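Side-chain contacts in hydrolase, NUDIX family (Clostridium perfringens ATCC 13124, PDB 3F6A), which probably hydrolyses nucleoside diphosphates linked to another moiety, as Nudix enzymes do, although its own substrate is not established: residues 31-36 and 52-57; 41-46 and 101-106; 10-15 and 141-146. All coordinates share one frame; numbering follows the deposited sequence.

Contact 1 of 3, residues 31-36 and 52-57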
# COMPACT_ATOMS: atom_id res chain seq x y z
N LEU A 31 6.62 -0.84 19.98
CA LEU A 31 6.27 -0.74 18.57
C LEU A 31 6.32 -2.11 17.88
O LEU A 31 6.94 -3.05 18.39
CB LEU A 31 7.23 0.20 17.84
CG LEU A 31 7.29 1.67 18.25
CD1 LEU A 31 8.42 2.34 17.50
CD2 LEU A 31 5.95 2.36 17.95
N PRO A 32 5.64 -2.23 16.73
CA PRO A 32 5.67 -3.52 16.03
C PRO A 32 7.04 -3.61 15.39
O PRO A 32 7.77 -2.62 15.35
CB PRO A 32 4.57 -3.37 15.00
CG PRO A 32 4.61 -1.90 14.68
CD PRO A 32 4.74 -1.28 16.06
N LEU A 33 7.40 -4.80 14.91
CA LEU A 33 8.68 -4.96 14.25
C LEU A 33 8.61 -4.19 12.94
O LEU A 33 7.51 -3.90 12.44
CB LEU A 33 8.95 -6.45 13.97
CG LEU A 33 8.81 -7.41 15.15
CD1 LEU A 33 9.41 -8.77 14.79
CD2 LEU A 33 9.51 -6.82 16.36
N GLY A 34 9.76 -3.87 12.36
CA GLY A 34 9.77 -3.13 11.11
C GLY A 34 11.08 -2.42 10.85
O GLY A 34 12.04 -2.58 11.60
N GLY A 35 11.12 -1.62 9.79
CA GLY A 35 12.33 -0.90 9.45
C GLY A 35 12.33 -0.51 7.98
O GLY A 35 11.33 -0.70 7.29
N HIS A 36 13.45 0.03 7.51
CA HIS A 36 13.57 0.45 6.13
C HIS A 36 13.50 -0.70 5.15
O HIS A 36 13.74 -1.86 5.50
CB HIS A 36 14.88 1.22 5.92
CG HIS A 36 16.10 0.35 5.83
ND1 HIS A 36 16.39 -0.63 6.76
CD2 HIS A 36 17.13 0.35 4.96
CE1 HIS A 36 17.55 -1.19 6.46
NE2 HIS A 36 18.02 -0.61 5.37
N LYS A 52 12.68 -11.69 11.02
CA LYS A 52 13.77 -12.61 11.32
C LYS A 52 14.89 -11.90 12.09
O LYS A 52 15.43 -12.44 13.05
CB LYS A 52 14.34 -13.19 10.02
CG LYS A 52 15.19 -14.44 10.19
CD LYS A 52 14.35 -15.61 10.70
CE LYS A 52 15.11 -16.93 10.66
NZ LYS A 52 14.29 -18.07 11.14
N GLU A 53 15.23 -10.69 11.66
CA GLU A 53 16.29 -9.94 12.31
C GLU A 53 15.92 -9.41 13.70
O GLU A 53 16.74 -9.46 14.63
CB GLU A 53 16.74 -8.78 11.41
CG GLU A 53 17.25 -9.23 10.04
CD GLU A 53 17.69 -8.07 9.15
OE1 GLU A 53 16.97 -7.05 9.08
OE2 GLU A 53 18.76 -8.19 8.50
N GLU A 54 14.70 -8.93 13.86
CA GLU A 54 14.29 -8.36 15.14
C GLU A 54 13.72 -9.34 16.16
O GLU A 54 13.67 -9.02 17.35
CB GLU A 54 13.31 -7.20 14.91
CG GLU A 54 13.85 -6.19 13.89
CD GLU A 54 13.05 -4.91 13.81
OE1 GLU A 54 11.81 -4.95 13.97
OE2 GLU A 54 13.66 -3.84 13.58
N ALA A 55 13.31 -10.52 15.71
CA ALA A 55 12.74 -11.50 16.64
C ALA A 55 13.11 -12.94 16.32
O ALA A 55 12.66 -13.85 17.00
CB ALA A 55 11.23 -11.35 16.69
N GLY A 56 13.92 -13.15 15.28
CA GLY A 56 14.30 -14.50 14.90
C GLY A 56 13.09 -15.35 14.57
O GLY A 56 13.06 -16.56 14.84
N LEU A 57 12.09 -14.72 13.97
CA LEU A 57 10.85 -15.42 13.63
C LEU A 57 10.60 -15.63 12.14
O LEU A 57 10.98 -14.81 11.31
CB LEU A 57 9.64 -14.67 14.19
CG LEU A 57 9.49 -14.46 15.69
CD1 LEU A 57 8.28 -13.58 15.96
CD2 LEU A 57 9.35 -15.80 16.39

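Contact 2 of 3, residues 41-46 and 101-106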
# COMPACT_ATOMS: atom_id res chain seq x y z
N GLU A 41 14.23 -4.13 -3.02
CA GLU A 41 13.63 -5.12 -2.13
C GLU A 41 12.13 -4.82 -2.05
O GLU A 41 11.73 -3.67 -1.93
CB GLU A 41 14.23 -5.04 -0.73
CG GLU A 41 13.52 -5.93 0.28
CD GLU A 41 14.12 -5.87 1.67
OE1 GLU A 41 14.22 -4.76 2.24
OE2 GLU A 41 14.50 -6.94 2.19
N LEU A 42 11.30 -5.86 -2.11
CA LEU A 42 9.85 -5.67 -2.03
C LEU A 42 9.45 -5.39 -0.59
O LEU A 42 10.04 -5.96 0.34
CB LEU A 42 9.11 -6.94 -2.49
CG LEU A 42 9.39 -7.54 -3.87
CD1 LEU A 42 8.60 -8.85 -3.99
CD2 LEU A 42 9.00 -6.56 -4.97
N PRO A 43 8.45 -4.52 -0.39
CA PRO A 43 8.01 -4.21 0.98
C PRO A 43 7.72 -5.48 1.78
O PRO A 43 7.97 -5.53 2.98
CB PRO A 43 6.76 -3.36 0.75
CG PRO A 43 7.08 -2.63 -0.54
CD PRO A 43 7.69 -3.74 -1.38
N GLU A 44 7.19 -6.50 1.11
CA GLU A 44 6.86 -7.75 1.78
C GLU A 44 8.09 -8.54 2.20
O GLU A 44 8.10 -9.19 3.25
CB GLU A 44 5.98 -8.63 0.88
CG GLU A 44 6.59 -8.98 -0.46
CD GLU A 44 5.58 -9.58 -1.43
OE1 GLU A 44 5.59 -10.82 -1.61
OE2 GLU A 44 4.77 -8.82 -1.99
N GLU A 45 9.14 -8.49 1.39
CA GLU A 45 10.37 -9.20 1.72
C GLU A 45 11.00 -8.50 2.91
O GLU A 45 11.63 -9.14 3.75
CB GLU A 45 11.33 -9.20 0.52
CG GLU A 45 10.73 -9.88 -0.70
CD GLU A 45 11.66 -9.88 -1.90
OE1 GLU A 45 12.29 -8.83 -2.18
OE2 GLU A 45 11.75 -10.93 -2.58
N ALA A 46 10.81 -7.18 2.98
CA ALA A 46 11.34 -6.38 4.08
C ALA A 46 10.67 -6.80 5.39
O ALA A 46 11.32 -6.82 6.44
CB ALA A 46 11.11 -4.89 3.83
N PHE A 101 4.35 1.12 5.49
CA PHE A 101 3.41 0.12 5.00
C PHE A 101 3.21 -0.91 6.10
O PHE A 101 4.14 -1.63 6.46
CB PHE A 101 3.94 -0.56 3.73
CG PHE A 101 3.95 0.34 2.53
CD1 PHE A 101 2.82 1.08 2.19
CD2 PHE A 101 5.08 0.45 1.72
CE1 PHE A 101 2.81 1.91 1.07
CE2 PHE A 101 5.08 1.27 0.60
CZ PHE A 101 3.94 2.00 0.28
N VAL A 102 1.99 -0.99 6.61
CA VAL A 102 1.66 -1.91 7.70
C VAL A 102 1.08 -3.24 7.26
O VAL A 102 0.11 -3.28 6.51
CB VAL A 102 0.67 -1.25 8.67
CG1 VAL A 102 0.42 -2.17 9.85
CG2 VAL A 102 1.23 0.07 9.13
N TYR A 103 1.67 -4.32 7.76
CA TYR A 103 1.23 -5.67 7.44
C TYR A 103 0.91 -6.44 8.72
O TYR A 103 1.46 -6.15 9.78
CB TYR A 103 2.34 -6.42 6.70
CG TYR A 103 2.68 -5.87 5.34
CD1 TYR A 103 2.18 -6.47 4.19
CD2 TYR A 103 3.51 -4.75 5.21
CE1 TYR A 103 2.50 -5.96 2.93
CE2 TYR A 103 3.83 -4.24 3.95
CZ TYR A 103 3.32 -4.86 2.82
OH TYR A 103 3.63 -4.36 1.57
N TYR A 104 0.01 -7.41 8.61
CA TYR A 104 -0.35 -8.25 9.74
C TYR A 104 0.11 -9.65 9.35
O TYR A 104 0.05 -10.02 8.17
CB TYR A 104 -1.86 -8.24 10.00
CG TYR A 104 -2.44 -6.89 10.38
CD1 TYR A 104 -1.63 -5.87 10.88
CD2 TYR A 104 -3.81 -6.65 10.27
CE1 TYR A 104 -2.17 -4.63 11.26
CE2 TYR A 104 -4.36 -5.42 10.65
CZ TYR A 104 -3.54 -4.42 11.14
OH TYR A 104 -4.09 -3.21 11.51
N ALA A 105 0.57 -10.43 10.32
CA ALA A 105 1.05 -11.78 10.04
C ALA A 105 0.90 -12.70 11.24
O ALA A 105 0.52 -12.27 12.32
CB ALA A 105 2.52 -11.72 9.63
N THR A 106 1.21 -13.97 11.03
CA THR A 106 1.13 -14.97 12.08
C THR A 106 2.49 -15.66 12.21
O THR A 106 3.31 -15.62 11.30
CB THR A 106 0.08 -16.04 11.75
OG1 THR A 106 0.42 -16.67 10.51
CG2 THR A 106 -1.31 -15.41 11.63

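Contact 3 of 3, residues 10-15 and 141-146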
# COMPACT_ATOMS: atom_id res chain seq x y z
N SER A 10 6.04 -2.12 8.64
CA SER A 10 5.72 -2.46 10.02
C SER A 10 4.98 -3.78 9.94
O SER A 10 4.23 -4.02 9.00
CB SER A 10 4.81 -1.41 10.67
OG SER A 10 5.53 -0.23 10.98
N VAL A 11 5.19 -4.65 10.93
CA VAL A 11 4.53 -5.94 10.94
C VAL A 11 4.02 -6.29 12.33
O VAL A 11 4.78 -6.30 13.29
CB VAL A 11 5.49 -7.08 10.54
CG1 VAL A 11 4.68 -8.28 10.08
CG2 VAL A 11 6.44 -6.61 9.47
N PHE A 12 2.73 -6.56 12.41
CA PHE A 12 2.10 -6.96 13.65
C PHE A 12 1.97 -8.47 13.54
O PHE A 12 1.23 -8.98 12.71
CB PHE A 12 0.73 -6.29 13.77
CG PHE A 12 0.81 -4.83 14.15
CD1 PHE A 12 0.81 -4.45 15.48
CD2 PHE A 12 0.93 -3.85 13.17
CE1 PHE A 12 0.93 -3.11 15.84
CE2 PHE A 12 1.04 -2.50 13.52
CZ PHE A 12 1.04 -2.13 14.85
N ILE A 13 2.73 -9.17 14.38
CA ILE A 13 2.75 -10.62 14.36
C ILE A 13 1.90 -11.24 15.46
O ILE A 13 2.06 -10.90 16.63
CB ILE A 13 4.21 -11.13 14.49
CG1 ILE A 13 5.05 -10.50 13.38
CG2 ILE A 13 4.25 -12.65 14.41
CD1 ILE A 13 6.53 -10.77 13.49
N VAL A 14 1.01 -12.14 15.07
CA VAL A 14 0.12 -12.80 16.01
C VAL A 14 0.44 -14.28 16.20
O VAL A 14 0.61 -15.01 15.24
CB VAL A 14 -1.36 -12.67 15.55
CG1 VAL A 14 -2.26 -13.55 16.41
CG2 VAL A 14 -1.79 -11.21 15.62
N CYS A 15 0.53 -14.70 17.46
CA CYS A 15 0.76 -16.11 17.78
C CYS A 15 -0.43 -16.49 18.64
O CYS A 15 -0.64 -15.91 19.71
CB CYS A 15 2.06 -16.30 18.57
SG CYS A 15 2.49 -18.05 18.83
N LEU A 141 -1.99 0.59 19.51
CA LEU A 141 -2.94 -0.22 20.27
C LEU A 141 -4.07 -0.66 19.37
O LEU A 141 -4.56 -1.78 19.47
CB LEU A 141 -3.52 0.57 21.45
CG LEU A 141 -2.61 0.83 22.65
CD1 LEU A 141 -3.34 1.68 23.68
CD2 LEU A 141 -2.17 -0.49 23.26
N VAL A 142 -4.49 0.24 18.48
CA VAL A 142 -5.58 -0.07 17.56
C VAL A 142 -5.20 -1.13 16.53
O VAL A 142 -5.94 -2.09 16.33
CB VAL A 142 -6.05 1.20 16.82
CG1 VAL A 142 -7.01 0.84 15.72
CG2 VAL A 142 -6.71 2.16 17.80
N MSE A 143 -4.05 -0.95 15.89
CA MSE A 143 -3.63 -1.92 14.88
C MSE A 143 -3.31 -3.29 15.46
O MSE A 143 -3.57 -4.31 14.82
CB MSE A 143 -2.44 -1.37 14.09
CG MSE A 143 -2.81 -0.14 13.25
SE MSE A 143 -1.45 0.45 12.03
CE MSE A 143 -0.28 1.29 13.29
N ALA A 144 -2.78 -3.32 16.67
CA ALA A 144 -2.46 -4.59 17.31
C ALA A 144 -3.76 -5.33 17.59
O ALA A 144 -3.84 -6.55 17.48
CB ALA A 144 -1.70 -4.34 18.62
N THR A 145 -4.80 -4.57 17.93
CA THR A 145 -6.11 -5.14 18.20
C THR A 145 -6.74 -5.63 16.91
O THR A 145 -7.37 -6.70 16.89
CB THR A 145 -7.02 -4.10 18.87
OG1 THR A 145 -6.42 -3.67 20.10
CG2 THR A 145 -8.39 -4.69 19.17
N GLU A 146 -6.59 -4.87 15.83
CA GLU A 146 -7.14 -5.29 14.55
C GLU A 146 -6.43 -6.57 14.13
O GLU A 146 -7.07 -7.51 13.64
CB GLU A 146 -6.91 -4.23 13.47
CG GLU A 146 -7.55 -2.88 13.74
CD GLU A 146 -7.42 -1.95 12.56
OE1 GLU A 146 -6.51 -2.17 11.72
OE2 GLU A 146 -8.21 -0.99 12.47

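Contact 1 of 3, residues 31-36 and 52-57
Leu33 and Glu54 carry this contact, each giving up about 70 Å² to the opposing segment, and their side chains run past one another in opposite directions. Glu54 leaves the last turn of helix 43-55 with CG beside its own backbone N (chi1 -51°) and an extended chain beyond it, which takes the carboxylate across to the strand. There OE1 accepts the backbone N-H of Gly34, with Gly34 N 2.8 Å from Glu54 OE1. The bond is fairly straight, 160° at the hydrogen, but the donor comes in from above the carboxylate, 37° out of its plane. The same oxygen rests against Leu33, where Glu54 OE1 is 3.1 Å from CA and 3.2 Å from CB. The second oxygen faces the other end of the same glycine: Glu54 OE2 lies 2.9 Å from Gly34 O, two acceptors close together without a hydrogen bond. Leu33 sends its two methyl groups to different places. CD2 stays beside the glutamate, 3.8 Å from Glu54 OE1, while CD1 meets Ala55 CB at 3.7 Å, an apolar contact. His22 of the neighbouring strand touches both Leu33 and Glu54, and Leu20 touches Ala55, so this mostly buried patch extends into the sheet. Gly56 follows with positive phi and turns the chain out of the helix. Residues 35-56 match the Nudix box, and a helix whose glutamate reaches back to the glycine-bearing strand before it is consistent with that loop-helix-loop motif, whose glutamates in relatives commonly hold divalent metal ions.

Contact 2 of 3, residues 41-46 and 101-106
Phe101, the first residue of its segment, meets Pro43 in the opening turn of helix 43-55: its ring carbon CD2 lies 4.3 Å from Pro43 CB, an oblique approach. The Phe101 ring also meets Phe101 of the second subunit, with the planes at about 45°, so the contact borders the dimer interface. Two residues on, Tyr103 comes back to the helix, with CG set beside its backbone N (chi1 -65°), and its hydroxyl reaches the same proline carbon, Tyr103 OH to Pro43 CB being 3.4 Å. The amide of Glu44 is more distant, 4.2 Å from N to Tyr103 OH, and no hydrogen bond forms. Glu44 itself lies alongside, its carboxylate bound through OE2 to Ile82 N. The helix start is secured within its own segment: Leu42, at the N-cap, gives its N-H to Glu45 OE1 at 3.1 Å from Leu42 N. Across the contact, then, Pro43 CB meets the Phe101 ring obliquely and the Tyr103 hydroxyl oxygen. With no hydrogen bond between the segments, the contact probably rests on van der Waals packing and burial of the apolar proline.

Contact 3 of 3, residues 10-15 and 141-146
The side chains of Phe12, on strand 7-15, and Met143, on helix 138-150, cross at about a right angle where the helix packs on one face of the mixed sheet in the alpha/beta/alpha sandwich of the Nudix fold. Met143, present as selenomethionine, sets its CB over a face of the phenyl ring, 4.0 Å from the centroid and 27° off the normal, a CH-pi contact. The nearest ring atom is the far corner, Phe12 CZ, 3.6 Å from Met143 CB. Selenium stands less squarely: Met143 SE is 5.2 Å from the Phe12 centroid and 58° off the normal, so the Met-aromatic contact is oblique. A bend at chi3 (-76°) brings the terminal methyl back to the ring, and Met143 CE lies 4.0 Å from Phe12 CZ. Ala144 meets another part of the same ring. Its backbone contributes most closely, CA standing 3.7 Å from Phe12 CD1, while its methyl follows, CB being 4.0 Å from Phe12 CE1. Two consecutive helix residues therefore share one aromatic ring, their backbone passing close to it, and no hydrogen bond joins the segments.

Pro32, Val102, Ile140 and Ala147 also touch the Phe12 side chain, placing it between strands 30-36 and 98-106 and helix 138-150. Met143 packs in addition on Val102 and Tyr104, and on Leu69 of the second subunit. Further out, the strand is held in the sheet by backbone bonds from Phe12 to Tyr103 and Ala105. On the helix, the carbonyl of Leu141 takes two donors from one residue, the backbone N-H of Thr145 and its hydroxyl, and the shorter bond is that of the side chain, with Thr145 OG1 2.7 Å from Leu141 O.

One sheet joins all three contacts, with strand 7-15 of contact 3 between the strands of contacts 1 and 2. Contact 1 meets contact 3 through a probable hydrogen bond, Leu33 O to Val11 N at 2.9 Å, and contact 2 does so through another, Ala105 O to Val14 N at 2.8 Å. Their centres both lie about 13 Å from that of contact 3. Contacts 1 and 2, about 10 Å apart between centres, use the two ends of helix 43-55, which lies within the Nudix box, where catalysis would be expected by family. Helix 138-150 packs over strands 7-15 and 98-106 through Phe12, Val102 and Tyr104, and Tyr104 OH probably hydrogen-bonds Glu146 OE1 at 2.6 Å.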